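Local coordinates for KLLA0C04147p (Kluyveromyces lactis, PDB 5H2D), which binds ergosterol through its oxysterol-binding-related domain, the part present here, and probably transfers sterols between membranes, at residues A[97-102]-A[256-261]; A[101-106]-A[226-231]. All coordinates share one frame; numbering follows the deposited sequence.

Interaction 1: A[97-102]-A[256-261]; sequences LRLLYV and GEVYNA
Val258 lays its two methyl groups over two consecutive leucines of the facing helix, one against Leu99 and the other against Leu100. Its CG1, anti to the backbone N (chi1 -177°), meets the first leucine over more than one carbon: Leu99 CD2 lies 3.9 Å from Val258 CG1, Leu99 CG is equally near and CB only slightly farther. The two side chains run past each other in opposite directions, so CG1 rests against the flank of the leucine and not just on its end. The other branch is met differently. Leu100 CD1 approaches Val258 CG2 at 4.0 Å, with the side chains crossing at about a right angle, and Leu100 CA is equally near, bringing the methyl down onto the helix backbone itself. Such close seating fits the 6.4 Å that separates Leu100 CA from Val258 CA. With an alanine at Val258 both methyl branches are gone, and a gap would probably open beside Leu99 and Leu100. No hydrogen bond crosses the contact. Leu100 also touches Trp267 and Phe269 of the adjacent strand 265-272, while Leu99 reaches Tyr201 of strand 199-203, farther along the wall. Helix 95-108 thus packs by one face against the inner side of the curved antiparallel strands, as in the incomplete beta barrel with a helix-filled interior known from OSBP-related domains.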
loop_
_atom_site.group_PDB
_atom_site.type_symbol
_atom_site.label_atom_id
_atom_site.label_comp_id
_atom_site.label_asym_id
_atom_site.label_seq_id
_atom_site.Cartn_x
_atom_site.Cartn_y
_atom_site.Cartn_z
ATOM N N LEU A 97 -16.914 11.720 11.492
ATOM C CA LEU A 97 -16.256 12.442 10.408
ATOM C C LEU A 97 -14.793 12.030 10.278
ATOM O O LEU A 97 -14.273 11.945 9.158
ATOM C CB LEU A 97 -16.386 13.954 10.627
ATOM C CG LEU A 97 -15.774 14.908 9.593
ATOM C CD1 LEU A 97 -16.343 14.665 8.205
ATOM C CD2 LEU A 97 -15.976 16.369 9.996
ATOM N N ARG A 98 -14.123 11.747 11.392
ATOM C CA ARG A 98 -12.818 11.101 11.286
ATOM C C ARG A 98 -12.933 9.802 10.498
ATOM O O ARG A 98 -12.114 9.528 9.612
ATOM C CB ARG A 98 -12.228 10.845 12.672
ATOM C CG ARG A 98 -12.045 12.111 13.490
ATOM C CD ARG A 98 -10.979 11.964 14.576
ATOM N NE ARG A 98 -11.404 11.085 15.665
ATOM C CZ ARG A 98 -12.122 11.495 16.709
ATOM N NH1 ARG A 98 -12.474 10.638 17.658
ATOM N NH2 ARG A 98 -12.501 12.764 16.784
ATOM N N LEU A 99 -13.955 8.996 10.794
ATOM C CA LEU A 99 -14.126 7.731 10.088
ATOM C C LEU A 99 -14.390 7.952 8.601
ATOM O O LEU A 99 -13.891 7.200 7.761
ATOM C CB LEU A 99 -15.251 6.913 10.724
ATOM C CG LEU A 99 -15.545 5.552 10.099
ATOM C CD1 LEU A 99 -14.248 4.746 9.873
ATOM C CD2 LEU A 99 -16.534 4.735 10.918
ATOM N N LEU A 100 -15.180 8.968 8.253
ATOM C CA LEU A 100 -15.413 9.258 6.840
ATOM C C LEU A 100 -14.096 9.460 6.101
ATOM O O LEU A 100 -13.882 8.911 5.007
ATOM C CB LEU A 100 -16.300 10.496 6.695
ATOM C CG LEU A 100 -16.514 11.016 5.267
ATOM C CD1 LEU A 100 -17.299 10.005 4.428
ATOM C CD2 LEU A 100 -17.197 12.374 5.280
ATOM N N TYR A 101 -13.204 10.262 6.678
ATOM C CA TYR A 101 -11.942 10.544 6.006
ATOM C C TYR A 101 -10.996 9.345 6.046
ATOM O O TYR A 101 -10.263 9.119 5.077
ATOM C CB TYR A 101 -11.315 11.807 6.598
ATOM C CG TYR A 101 -11.897 13.066 5.976
ATOM C CD1 TYR A 101 -13.237 13.398 6.163
ATOM C CD2 TYR A 101 -11.118 13.910 5.202
ATOM C CE1 TYR A 101 -13.779 14.529 5.583
ATOM C CE2 TYR A 101 -11.650 15.043 4.618
ATOM C CZ TYR A 101 -12.984 15.352 4.821
ATOM O OH TYR A 101 -13.542 16.482 4.259
ATOM N N VAL A 102 -11.012 8.559 7.130
ATOM C CA VAL A 102 -10.278 7.290 7.134
ATOM C C VAL A 102 -10.760 6.405 5.993
ATOM O O VAL A 102 -9.956 5.829 5.242
ATOM C CB VAL A 102 -10.417 6.580 8.497
ATOM C CG1 VAL A 102 -9.979 5.113 8.395
ATOM C CG2 VAL A 102 -9.597 7.290 9.563
ATOM N N GLY A 256 -20.058 4.444 -0.063
ATOM C CA GLY A 256 -19.923 4.014 1.315
ATOM C C GLY A 256 -20.905 4.732 2.211
ATOM O O GLY A 256 -21.461 5.776 1.854
ATOM N N GLU A 257 -21.109 4.150 3.392
ATOM C CA GLU A 257 -21.991 4.699 4.414
ATOM C C GLU A 257 -21.283 4.626 5.758
ATOM O O GLU A 257 -20.710 3.584 6.089
ATOM C CB GLU A 257 -23.316 3.925 4.472
ATOM C CG GLU A 257 -24.032 3.800 3.134
ATOM C CD GLU A 257 -23.486 2.675 2.257
ATOM O OE1 GLU A 257 -23.147 1.589 2.789
ATOM O OE2 GLU A 257 -23.391 2.883 1.027
ATOM N N VAL A 258 -21.335 5.714 6.528
ATOM C CA VAL A 258 -20.676 5.824 7.827
ATOM C C VAL A 258 -21.745 5.862 8.912
ATOM O O VAL A 258 -22.642 6.715 8.881
ATOM C CB VAL A 258 -19.789 7.078 7.912
ATOM C CG1 VAL A 258 -19.062 7.124 9.244
ATOM C CG2 VAL A 258 -18.793 7.116 6.758
ATOM N N TYR A 259 -21.626 4.965 9.887
ATOM C CA TYR A 259 -22.598 4.844 10.964
ATOM C C TYR A 259 -21.955 5.136 12.311
ATOM O O TYR A 259 -20.791 4.790 12.544
ATOM C CB TYR A 259 -23.203 3.445 10.994
ATOM C CG TYR A 259 -23.906 3.051 9.721
ATOM C CD1 TYR A 259 -25.261 3.317 9.539
ATOM C CD2 TYR A 259 -23.221 2.395 8.701
ATOM C CE1 TYR A 259 -25.909 2.950 8.381
ATOM C CE2 TYR A 259 -23.861 2.020 7.537
ATOM C CZ TYR A 259 -25.208 2.295 7.381
ATOM O OH TYR A 259 -25.836 1.925 6.215
ATOM N N ASN A 260 -22.725 5.756 13.207
ATOM C CA ASN A 260 -22.310 5.837 14.598
ATOM C C ASN A 260 -22.575 4.496 15.284
ATOM O O ASN A 260 -23.094 3.552 14.687
ATOM C CB ASN A 260 -23.001 7.010 15.302
ATOM C CG ASN A 260 -24.515 6.856 15.383
ATOM O OD1 ASN A 260 -25.028 5.789 15.685
ATOM N ND2 ASN A 260 -25.229 7.943 15.118
ATOM N N ALA A 261 -22.190 4.399 16.558
ATOM C CA ALA A 261 -22.228 3.115 17.251
ATOM C C ALA A 261 -23.648 2.588 17.446
ATOM O O ALA A 261 -23.827 1.381 17.634
ATOM C CB ALA A 261 -21.526 3.233 18.606
#

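Interaction 2: A[101-106]-A[226-231]; sequences YVAIFT and VKIVNH
Ile228 meets Ala103 and Thr106 of helix 95-108 and makes the actual contact of segment 226-231, with Val226 before it also directing its CB toward the helix. The spacing follows the alternation of a strand, with Lys227 and Val229 on the other side. Ile228 sends its longer branch, CG1 to CD1, into the helix: CD1 lies 3.6 Å from Ala103 CA and 3.9 Å from Ala103 CB. The small alanine lets the methyl come down to the main chain. The same CD1 meets Thr106 one turn later, tip to tip, with Thr106 CG2 at 3.8 Å. Because CG1 of Ile228 stands anti to its carbonyl carbon (chi1 -53°), the branch bearing CD1 and the methyl CG2 part company, and CG2 takes a looser contact with Val102 CG1 at 4.4 Å. Past Ile228, Asn230 turns to other partners, its ND2 bonding Glu199, and His231 leaves the strand and bonds Thr202. Helix and strand run roughly antiparallel, at 144°, with their axes 9.9 Å apart. Tyr203 and Ile239, from the strands flanking 219-230, also touch both Thr106 and Ile228. The hydroxyl of Thr106 donates to Ala103 O at 2.7 Å, in the carbonyl plane and on a lone pair, which satisfies the buried OG1 within the helix and keeps CG2 turned to the isoleucine. The junction is therefore held by apolar packing alone, with the one polar side chain among the touching residues, Thr106, paired inside the helix.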
loop_
_atom_site.group_PDB
_atom_site.type_symbol
_atom_site.label_atom_id
_atom_site.label_comp_id
_atom_site.label_asym_id
_atom_site.label_seq_id
_atom_site.Cartn_x
_atom_site.Cartn_y
_atom_site.Cartn_z
ATOM N N TYR A 101 -13.204 10.262 6.678
ATOM C CA TYR A 101 -11.942 10.544 6.006
ATOM C C TYR A 101 -10.996 9.345 6.046
ATOM O O TYR A 101 -10.263 9.119 5.077
ATOM C CB TYR A 101 -11.315 11.807 6.598
ATOM C CG TYR A 101 -11.897 13.066 5.976
ATOM C CD1 TYR A 101 -13.237 13.398 6.163
ATOM C CD2 TYR A 101 -11.118 13.910 5.202
ATOM C CE1 TYR A 101 -13.779 14.529 5.583
ATOM C CE2 TYR A 101 -11.650 15.043 4.618
ATOM C CZ TYR A 101 -12.984 15.352 4.821
ATOM O OH TYR A 101 -13.542 16.482 4.259
ATOM N N VAL A 102 -11.012 8.559 7.130
ATOM C CA VAL A 102 -10.278 7.290 7.134
ATOM C C VAL A 102 -10.760 6.405 5.993
ATOM O O VAL A 102 -9.956 5.829 5.242
ATOM C CB VAL A 102 -10.417 6.580 8.497
ATOM C CG1 VAL A 102 -9.979 5.113 8.395
ATOM C CG2 VAL A 102 -9.597 7.290 9.563
ATOM N N ALA A 103 -12.083 6.284 5.841
ATOM C CA ALA A 103 -12.645 5.439 4.792
ATOM C C ALA A 103 -12.211 5.913 3.418
ATOM O O ALA A 103 -11.832 5.109 2.559
ATOM C CB ALA A 103 -14.170 5.432 4.878
ATOM N N ILE A 104 -12.306 7.218 3.175
ATOM C CA ILE A 104 -11.930 7.695 1.853
ATOM C C ILE A 104 -10.429 7.532 1.642
ATOM O O ILE A 104 -9.992 7.210 0.532
ATOM C CB ILE A 104 -12.439 9.131 1.647
ATOM C CG1 ILE A 104 -13.970 9.083 1.580
ATOM C CG2 ILE A 104 -11.874 9.726 0.364
ATOM C CD1 ILE A 104 -14.667 10.424 1.671
ATOM N N PHE A 105 -9.622 7.655 2.704
ATOM C CA PHE A 105 -8.218 7.260 2.579
ATOM C C PHE A 105 -8.071 5.824 2.073
ATOM O O PHE A 105 -7.218 5.546 1.217
ATOM C CB PHE A 105 -7.486 7.420 3.912
ATOM C CG PHE A 105 -6.125 6.773 3.924
ATOM C CD1 PHE A 105 -5.042 7.393 3.318
ATOM C CD2 PHE A 105 -5.934 5.539 4.533
ATOM C CE1 PHE A 105 -3.781 6.780 3.315
ATOM C CE2 PHE A 105 -4.687 4.935 4.550
ATOM C CZ PHE A 105 -3.607 5.552 3.940
ATOM N N THR A 106 -8.857 4.882 2.609
ATOM C CA THR A 106 -8.691 3.495 2.166
ATOM C C THR A 106 -9.072 3.315 0.703
ATOM O O THR A 106 -8.550 2.405 0.045
ATOM C CB THR A 106 -9.500 2.509 3.032
ATOM O OG1 THR A 106 -10.898 2.583 2.717
ATOM C CG2 THR A 106 -9.286 2.772 4.530
ATOM N N VAL A 226 -15.891 -3.661 1.852
ATOM C CA VAL A 226 -14.914 -3.377 2.891
ATOM C C VAL A 226 -15.667 -2.853 4.105
ATOM O O VAL A 226 -16.586 -2.043 3.964
ATOM C CB VAL A 226 -13.876 -2.338 2.417
ATOM C CG1 VAL A 226 -12.995 -1.896 3.587
ATOM C CG2 VAL A 226 -13.048 -2.907 1.268
ATOM N N LYS A 227 -15.283 -3.313 5.292
ATOM C CA LYS A 227 -15.861 -2.812 6.530
ATOM C C LYS A 227 -14.750 -2.287 7.426
ATOM O O LYS A 227 -13.784 -3.002 7.705
ATOM C CB LYS A 227 -16.664 -3.895 7.259
ATOM C CG LYS A 227 -17.259 -3.422 8.571
ATOM C CD LYS A 227 -18.227 -4.437 9.161
ATOM C CE LYS A 227 -18.739 -3.963 10.516
ATOM N NZ LYS A 227 -19.773 -4.896 11.077
ATOM N N ILE A 228 -14.882 -1.035 7.853
ATOM C CA ILE A 228 -13.937 -0.407 8.767
ATOM C C ILE A 228 -14.640 -0.226 10.102
ATOM O O ILE A 228 -15.760 0.300 10.152
ATOM C CB ILE A 228 -13.447 0.945 8.227
ATOM C CG1 ILE A 228 -12.908 0.788 6.804
ATOM C CG2 ILE A 228 -12.426 1.555 9.171
ATOM C CD1 ILE A 228 -12.623 2.112 6.171
ATOM N N VAL A 229 -13.985 -0.644 11.179
ATOM C CA VAL A 229 -14.558 -0.501 12.512
ATOM C C VAL A 229 -13.616 0.320 13.378
ATOM O O VAL A 229 -12.393 0.127 13.354
ATOM C CB VAL A 229 -14.863 -1.872 13.152
ATOM C CG1 VAL A 229 -15.913 -2.599 12.331
ATOM C CG2 VAL A 229 -13.625 -2.719 13.254
ATOM N N ASN A 230 -14.188 1.258 14.130
ATOM C CA ASN A 230 -13.447 1.993 15.145
ATOM C C ASN A 230 -13.612 1.236 16.452
ATOM O O ASN A 230 -14.707 1.213 17.025
ATOM C CB ASN A 230 -13.950 3.427 15.267
ATOM C CG ASN A 230 -13.188 4.225 16.309
ATOM O OD1 ASN A 230 -12.779 3.691 17.344
ATOM N ND2 ASN A 230 -12.982 5.503 16.038
ATOM N N HIS A 231 -12.537 0.599 16.917
ATOM C CA HIS A 231 -12.653 -0.268 18.081
ATOM C C HIS A 231 -12.896 0.505 19.363
ATOM O O HIS A 231 -13.264 -0.101 20.375
ATOM C CB HIS A 231 -11.403 -1.128 18.224
ATOM C CG HIS A 231 -11.255 -2.142 17.136
ATOM N ND1 HIS A 231 -11.691 -3.444 17.261
ATOM C CD2 HIS A 231 -10.734 -2.037 15.891
ATOM C CE1 HIS A 231 -11.433 -4.101 16.143
ATOM N NE2 HIS A 231 -10.852 -3.269 15.297
#

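Followed from the N terminus, the chain reaches helix 95-108 after several shorter elements, and its successive turns supply the first partner of both contacts. It then passes through a long run of strands before segment 226-231 returns to the helix and closes interaction 2. After strand 236-241, segment 256-261 comes back to an earlier turn and closes interaction 1, the longer excursion, so the shorter closure, interaction 2, nests within the longer one, their helix segments overlapping at Tyr101 and Val102. Their centres lie 7 Å apart and they touch directly, Leu99 CD1 meeting Ile228 CG2 at 3.7 Å. Together they tie one helix to two strands of the antiparallel barrel wall that are bridged by strand 236-241.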